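Local coordinates for protein succinate-semialdehyde dehydrogenase (PDB 4ITA) that probably oxidises succinic semialdehyde to succinate with a nicotinamide cofactor, as a member of the aldehyde dehydrogenase family that binds NADPH, at residues N106-T111 against E115-Y120; T44-R49 against H99-L104. All blocks are in the same frame, centred on the assembly; numbering follows the deposited sequence.

Contact 1 (N106-T111 against E115-Y120); sequences NEYTET and ESYVCY
Glu-107 and Tyr-120 hydrogen-bond across this antiparallel hairpin, the phenol OH giving its proton to OE1; the 2.4 Å separation of Tyr-120 OH and Glu-107 OE1 is doubtfully short. The carboxylate meets the ring at its edge, the two planes 83° apart, while Glu-107 OE2 forms a salt bridge with Arg-445. Ser-116 OG is gripped twice: it donates to Thr-109 O (2.6 Å), nearly along the C=O axis, and accepts from Thr-111 OG1 (2.8 Å). Serine suits because one hydroxyl does both. Glu-107 N to Val-118 O and Val-118 N to Glu-107 O, both 2.9 Å, with Thr-109 N to Ser-116 O, hold the strands in register. Tyr-117 CG lies between its backbone N and carbonyl carbon (chi1 54°), bringing the ring beside Asn-106 and Tyr-108; Tyr-117 CB covers the Tyr-108 ring, 4.0 Å from its centroid. Asn-106 ND2 donates almost straight to Tyr-108 OH (3.1 Å), which a water links to Glu-115 OE1. Polar ends thus bond while tyrosine carbons pack on one face, in a hairpin at the sheet edge: strand 115-129 also pairs with strand 448-455, and Thr-109 and Val-118 touch Leu-425 and Pro-426 of the second subunit.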
loop_
_atom_site.group_PDB
_atom_site.type_symbol
_atom_site.label_atom_id
_atom_site.label_comp_id
_atom_site.label_asym_id
_atom_site.label_seq_id
_atom_site.Cartn_x
_atom_site.Cartn_y
_atom_site.Cartn_z
ATOM N N ASN A 106 -17.121 12.193 2.447
ATOM C CA ASN A 106 -16.116 13.250 2.551
ATOM C C ASN A 106 -15.684 13.454 3.993
ATOM O O ASN A 106 -16.513 13.440 4.905
ATOM C CB ASN A 106 -16.667 14.581 2.051
ATOM C CG ASN A 106 -16.998 14.578 0.577
ATOM O OD1 ASN A 106 -16.634 13.667 -0.172
ATOM N ND2 ASN A 106 -17.693 15.623 0.143
ATOM N N GLU A 107 -14.390 13.662 4.195
ATOM C CA GLU A 107 -13.877 13.993 5.519
ATOM C C GLU A 107 -13.302 15.402 5.481
ATOM O O GLU A 107 -12.319 15.660 4.787
ATOM C CB GLU A 107 -12.839 12.964 5.972
ATOM C CG GLU A 107 -13.459 11.579 6.180
ATOM C CD GLU A 107 -12.450 10.474 6.456
ATOM O OE1 GLU A 107 -11.314 10.549 5.948
ATOM O OE2 GLU A 107 -12.811 9.521 7.176
ATOM N N TYR A 108 -13.934 16.318 6.207
ATOM C CA TYR A 108 -13.568 17.726 6.152
ATOM C C TYR A 108 -12.501 18.058 7.181
ATOM O O TYR A 108 -12.523 17.546 8.303
ATOM C CB TYR A 108 -14.811 18.614 6.341
ATOM C CG TYR A 108 -15.791 18.474 5.199
ATOM C CD1 TYR A 108 -16.717 17.444 5.184
ATOM C CD2 TYR A 108 -15.760 19.349 4.120
ATOM C CE1 TYR A 108 -17.595 17.292 4.129
ATOM C CE2 TYR A 108 -16.638 19.202 3.057
ATOM C CZ TYR A 108 -17.553 18.173 3.073
ATOM O OH TYR A 108 -18.430 18.010 2.023
ATOM N N THR A 109 -11.557 18.906 6.784
ATOM C CA THR A 109 -10.502 19.367 7.678
ATOM C C THR A 109 -10.467 20.880 7.580
ATOM O O THR A 109 -10.449 21.432 6.482
ATOM C CB THR A 109 -9.134 18.788 7.271
ATOM O OG1 THR A 109 -9.143 17.367 7.466
ATOM C CG2 THR A 109 -8.010 19.400 8.107
ATOM N N GLU A 110 -10.467 21.552 8.722
ATOM C CA GLU A 110 -10.517 23.007 8.735
ATOM C C GLU A 110 -9.184 23.628 8.329
ATOM O O GLU A 110 -8.134 23.318 8.899
ATOM C CB GLU A 110 -10.950 23.518 10.114
ATOM C CG GLU A 110 -11.324 24.997 10.150
ATOM C CD GLU A 110 -12.571 25.318 9.338
ATOM O OE1 GLU A 110 -12.727 26.488 8.934
ATOM O OE2 GLU A 110 -13.391 24.402 9.100
ATOM N N THR A 111 -9.234 24.478 7.309
ATOM C CA THR A 111 -8.089 25.270 6.878
ATOM C C THR A 111 -8.621 26.649 6.527
ATOM O O THR A 111 -9.772 26.966 6.824
ATOM C CB THR A 111 -7.394 24.677 5.634
ATOM O OG1 THR A 111 -8.272 24.744 4.504
ATOM C CG2 THR A 111 -6.960 23.223 5.864
ATOM N N GLU A 115 -13.716 25.454 1.631
ATOM C CA GLU A 115 -13.926 24.033 1.843
ATOM C C GLU A 115 -12.634 23.295 1.596
ATOM O O GLU A 115 -11.982 23.514 0.585
ATOM C CB GLU A 115 -15.014 23.478 0.915
ATOM C CG GLU A 115 -16.434 23.788 1.360
ATOM C CD GLU A 115 -17.475 22.990 0.603
ATOM O OE1 GLU A 115 -17.114 21.967 -0.009
ATOM O OE2 GLU A 115 -18.658 23.389 0.613
ATOM N N SER A 116 -12.255 22.435 2.532
ATOM C CA SER A 116 -11.132 21.535 2.312
ATOM C C SER A 116 -11.467 20.181 2.902
ATOM O O SER A 116 -11.926 20.081 4.039
ATOM C CB SER A 116 -9.822 22.099 2.873
ATOM O OG SER A 116 -9.990 22.595 4.184
ATOM N N TYR A 117 -11.276 19.141 2.101
ATOM C CA TYR A 117 -11.679 17.808 2.512
ATOM C C TYR A 117 -10.973 16.751 1.701
ATOM O O TYR A 117 -10.296 17.047 0.712
ATOM C CB TYR A 117 -13.200 17.622 2.383
ATOM C CG TYR A 117 -13.806 17.924 1.017
ATOM C CD1 TYR A 117 -14.155 19.220 0.661
ATOM C CD2 TYR A 117 -14.063 16.906 0.098
ATOM C CE1 TYR A 117 -14.733 19.503 -0.580
ATOM C CE2 TYR A 117 -14.641 17.176 -1.146
ATOM C CZ TYR A 117 -14.974 18.476 -1.479
ATOM O OH TYR A 117 -15.549 18.755 -2.707
ATOM N N VAL A 118 -11.137 15.511 2.138
ATOM C CA VAL A 118 -10.748 14.369 1.333
ATOM C C VAL A 118 -12.025 13.670 0.886
ATOM O O VAL A 118 -12.935 13.444 1.698
ATOM C CB VAL A 118 -9.862 13.393 2.133
ATOM C CG1 VAL A 118 -9.511 12.167 1.296
ATOM C CG2 VAL A 118 -8.587 14.097 2.615
ATOM N N CYS A 119 -12.109 13.358 -0.403
ATOM C CA CYS A 119 -13.191 12.519 -0.909
ATOM C C CYS A 119 -12.578 11.238 -1.444
ATOM O O CYS A 119 -11.356 11.143 -1.590
ATOM C CB CYS A 119 -14.035 13.244 -1.963
ATOM S SG CYS A 119 -13.186 13.680 -3.478
ATOM N N TYR A 120 -13.420 10.247 -1.704
ATOM C CA TYR A 120 -12.933 8.921 -2.034
ATOM C C TYR A 120 -13.581 8.469 -3.323
ATOM O O TYR A 120 -14.800 8.424 -3.430
ATOM C CB TYR A 120 -13.200 7.954 -0.875
ATOM C CG TYR A 120 -12.503 8.403 0.390
ATOM C CD1 TYR A 120 -11.163 8.103 0.609
ATOM C CD2 TYR A 120 -13.172 9.167 1.345
ATOM C CE1 TYR A 120 -10.514 8.533 1.755
ATOM C CE2 TYR A 120 -12.525 9.607 2.489
ATOM C CZ TYR A 120 -11.197 9.291 2.685
ATOM O OH TYR A 120 -10.551 9.726 3.829
HETATM O O HOH W 1 -16.152 11.009 -0.720
HETATM O O HOH W 2 -18.746 19.811 0.084
HETATM O O HOH W 3 -13.182 22.623 5.414
HETATM O O HOH W 4 -11.807 24.889 5.918
#

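Contact 2 (T44-R49 against H99-L104); sequences TSFSQR and HGEQFL. With EDO (1,2-ethanediol), chain S.
Phe-46, in the first turn of helix 46-62, lays its ring against Glu-101 in the last turns of helix 79-103, so that the start of one helix meets the end of another in an aldehyde dehydrogenase fold.

The packing is carried by one ring. Glu-101 CA sits squarely over its face, 4.0 Å from the centroid of the Phe-46 ring, a CH-pi contact. From there the Glu-101 side chain runs out extended across the same face: CG comes within 3.5 Å of Phe-46 CD2, and the carboxylate lies 25° from the ring plane. With CG anti to the Glu-101 backbone N (chi1 -179°), the chain follows the ring instead of leaving it. Leu-104 instead meets the ring at its edge, CD1 standing 4.0 Å from Phe-46 CE1. A flat aromatic suits both neighbours, and it also touches Met-148 of helix 137-149. With an alanine in place of Phe-46, a gap would probably open between the two segments, leaving the methylenes of Glu-101 and the CD1 methyl of Leu-104 without this apolar partner.

Polar interactions lie to the side of this packing. Glu-101 OE1 forms a salt bridge with Arg-50, so its acid is answered while its carbons serve the ring. Ser-45 takes the N-cap position of helix 46-62, and the Gln-48 side chain folds back so that OE1 accepts from Ser-45 N. Arg-49 is buried, yet its head is well supplied: NE donates to Thr-44 OG1 (2.9 Å) almost in the guanidinium plane, and NH1 also bonds Met-148 O.

A 1,2-ethanediol, probably from the crystallisation liquor, is bound beside Arg-49: Arg-49 NH1 donates to its O2 at 2.8 Å, with an N-H...O angle of 175°.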
loop_
_atom_site.group_PDB
_atom_site.type_symbol
_atom_site.label_atom_id
_atom_site.label_comp_id
_atom_site.label_asym_id
_atom_site.label_seq_id
_atom_site.Cartn_x
_atom_site.Cartn_y
_atom_site.Cartn_z
ATOM N N THR A 44 -22.702 5.333 -10.942
ATOM C CA THR A 44 -23.872 4.803 -10.241
ATOM C C THR A 44 -23.956 5.334 -8.822
ATOM O O THR A 44 -22.951 5.696 -8.215
ATOM C CB THR A 44 -23.900 3.260 -10.176
ATOM O OG1 THR A 44 -22.723 2.768 -9.509
ATOM C CG2 THR A 44 -24.012 2.658 -11.570
ATOM N N SER A 45 -25.169 5.385 -8.292
ATOM C CA SER A 45 -25.351 5.811 -6.915
ATOM C C SER A 45 -25.060 4.665 -5.963
ATOM O O SER A 45 -25.132 3.483 -6.333
ATOM C CB SER A 45 -26.784 6.288 -6.700
ATOM O OG SER A 45 -27.677 5.197 -6.832
ATOM N N PHE A 46 -24.732 5.016 -4.728
ATOM C CA PHE A 46 -24.616 4.016 -3.684
ATOM C C PHE A 46 -25.890 3.190 -3.530
ATOM O O PHE A 46 -25.814 2.012 -3.211
ATOM C CB PHE A 46 -24.219 4.661 -2.357
ATOM C CG PHE A 46 -22.769 5.033 -2.284
ATOM C CD1 PHE A 46 -21.788 4.047 -2.286
ATOM C CD2 PHE A 46 -22.376 6.367 -2.230
ATOM C CE1 PHE A 46 -20.443 4.384 -2.217
ATOM C CE2 PHE A 46 -21.029 6.713 -2.161
ATOM C CZ PHE A 46 -20.060 5.723 -2.159
ATOM N N SER A 47 -27.057 3.794 -3.755
ATOM C CA SER A 47 -28.308 3.047 -3.630
ATOM C C SER A 47 -28.372 1.878 -4.607
ATOM O O SER A 47 -28.792 0.780 -4.241
ATOM C CB SER A 47 -29.518 3.958 -3.817
ATOM O OG SER A 47 -29.444 4.635 -5.053
ATOM N N GLN A 48 -27.940 2.098 -5.845
ATOM C CA GLN A 48 -27.896 1.012 -6.827
ATOM C C GLN A 48 -26.887 -0.061 -6.422
ATOM O O GLN A 48 -27.201 -1.252 -6.440
ATOM C CB GLN A 48 -27.562 1.540 -8.228
ATOM C CG GLN A 48 -28.716 2.240 -8.916
ATOM C CD GLN A 48 -28.347 3.619 -9.456
ATOM O OE1 GLN A 48 -27.249 3.835 -9.982
ATOM N NE2 GLN A 48 -29.272 4.564 -9.319
ATOM N N ARG A 49 -25.683 0.359 -6.036
ATOM C CA ARG A 49 -24.644 -0.601 -5.665
ATOM C C ARG A 49 -25.092 -1.418 -4.468
ATOM O O ARG A 49 -24.888 -2.627 -4.421
ATOM C CB ARG A 49 -23.336 0.116 -5.342
ATOM C CG ARG A 49 -22.812 0.972 -6.477
ATOM C CD ARG A 49 -21.582 1.731 -6.039
ATOM N NE ARG A 49 -21.306 2.822 -6.958
ATOM C CZ ARG A 49 -20.407 3.769 -6.739
ATOM N NH1 ARG A 49 -19.672 3.759 -5.637
ATOM N NH2 ARG A 49 -20.248 4.730 -7.636
ATOM N N HIS A 99 -22.486 -0.205 5.392
ATOM C CA HIS A 99 -21.511 0.766 5.896
ATOM C C HIS A 99 -20.706 1.493 4.830
ATOM O O HIS A 99 -20.073 2.505 5.121
ATOM C CB HIS A 99 -20.517 0.092 6.853
ATOM C CG HIS A 99 -21.151 -0.489 8.073
ATOM N ND1 HIS A 99 -21.487 0.278 9.171
ATOM C CD2 HIS A 99 -21.516 -1.758 8.372
ATOM C CE1 HIS A 99 -22.040 -0.495 10.089
ATOM N NE2 HIS A 99 -22.063 -1.735 9.633
ATOM N N GLY A 100 -20.702 0.976 3.607
ATOM C CA GLY A 100 -19.789 1.463 2.583
ATOM C C GLY A 100 -19.918 2.932 2.231
ATOM O O GLY A 100 -18.907 3.626 2.072
ATOM N N GLU A 101 -21.149 3.423 2.120
ATOM C CA GLU A 101 -21.345 4.829 1.793
ATOM C C GLU A 101 -20.760 5.719 2.887
ATOM O O GLU A 101 -20.029 6.677 2.597
ATOM C CB GLU A 101 -22.824 5.160 1.581
ATOM C CG GLU A 101 -23.051 6.626 1.214
ATOM C CD GLU A 101 -24.427 6.911 0.643
ATOM O OE1 GLU A 101 -25.271 5.998 0.607
ATOM O OE2 GLU A 101 -24.656 8.059 0.213
ATOM N N GLN A 102 -21.066 5.397 4.144
ATOM C CA GLN A 102 -20.555 6.160 5.279
ATOM C C GLN A 102 -19.039 6.112 5.318
ATOM O O GLN A 102 -18.382 7.117 5.590
ATOM C CB GLN A 102 -21.113 5.601 6.590
ATOM C CG GLN A 102 -22.641 5.602 6.676
ATOM C CD GLN A 102 -23.268 4.281 6.254
ATOM O OE1 GLN A 102 -23.127 3.849 5.110
ATOM N NE2 GLN A 102 -23.965 3.630 7.179
ATOM N N PHE A 103 -18.486 4.937 5.041
ATOM C CA PHE A 103 -17.042 4.732 5.055
ATOM C C PHE A 103 -16.327 5.537 3.977
ATOM O O PHE A 103 -15.131 5.782 4.089
ATOM C CB PHE A 103 -16.724 3.248 4.871
ATOM C CG PHE A 103 -16.940 2.404 6.104
ATOM C CD1 PHE A 103 -17.376 2.953 7.307
ATOM C CD2 PHE A 103 -16.692 1.039 6.050
ATOM C CE1 PHE A 103 -17.556 2.140 8.432
ATOM C CE2 PHE A 103 -16.862 0.235 7.159
ATOM C CZ PHE A 103 -17.297 0.782 8.350
ATOM N N LEU A 104 -17.051 5.933 2.933
ATOM C CA LEU A 104 -16.465 6.678 1.821
ATOM C C LEU A 104 -16.886 8.148 1.774
ATOM O O LEU A 104 -16.554 8.859 0.822
ATOM C CB LEU A 104 -16.791 5.989 0.492
ATOM C CG LEU A 104 -16.145 4.619 0.282
ATOM C CD1 LEU A 104 -16.664 3.972 -0.994
ATOM C CD2 LEU A 104 -14.619 4.747 0.220
HETATM C C1 EDO S . -17.810 6.456 -7.642
HETATM O O1 EDO S . -17.317 7.599 -8.363
HETATM C C2 EDO S . -18.131 6.759 -6.181
HETATM O O2 EDO S . -17.686 5.700 -5.316
#

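Overall arrangement
Contacts 1 and 2 follow one another along the chain, because helix 79-103, which ends in contact 2, leads directly into the first strand of contact 1. Their centres are about 18 Å apart, but they meet where Tyr-120 CD2 packs 3.4 Å from Leu-104 O. Arg-445 of helix 440-445 ties them further: its NE bonds Phe-103 O in contact 2, while in contact 1 its NH2 forms a salt bridge with Glu-107 and its guanidinium makes a cation-pi contact with Tyr-120. Contact 1 lies farther out, its centre about 34 Å from the chain centre against 25 Å, and it alone touches the second subunit. The NADPH pocket is lined by residues later in the sequence, so neither contact contributes to it.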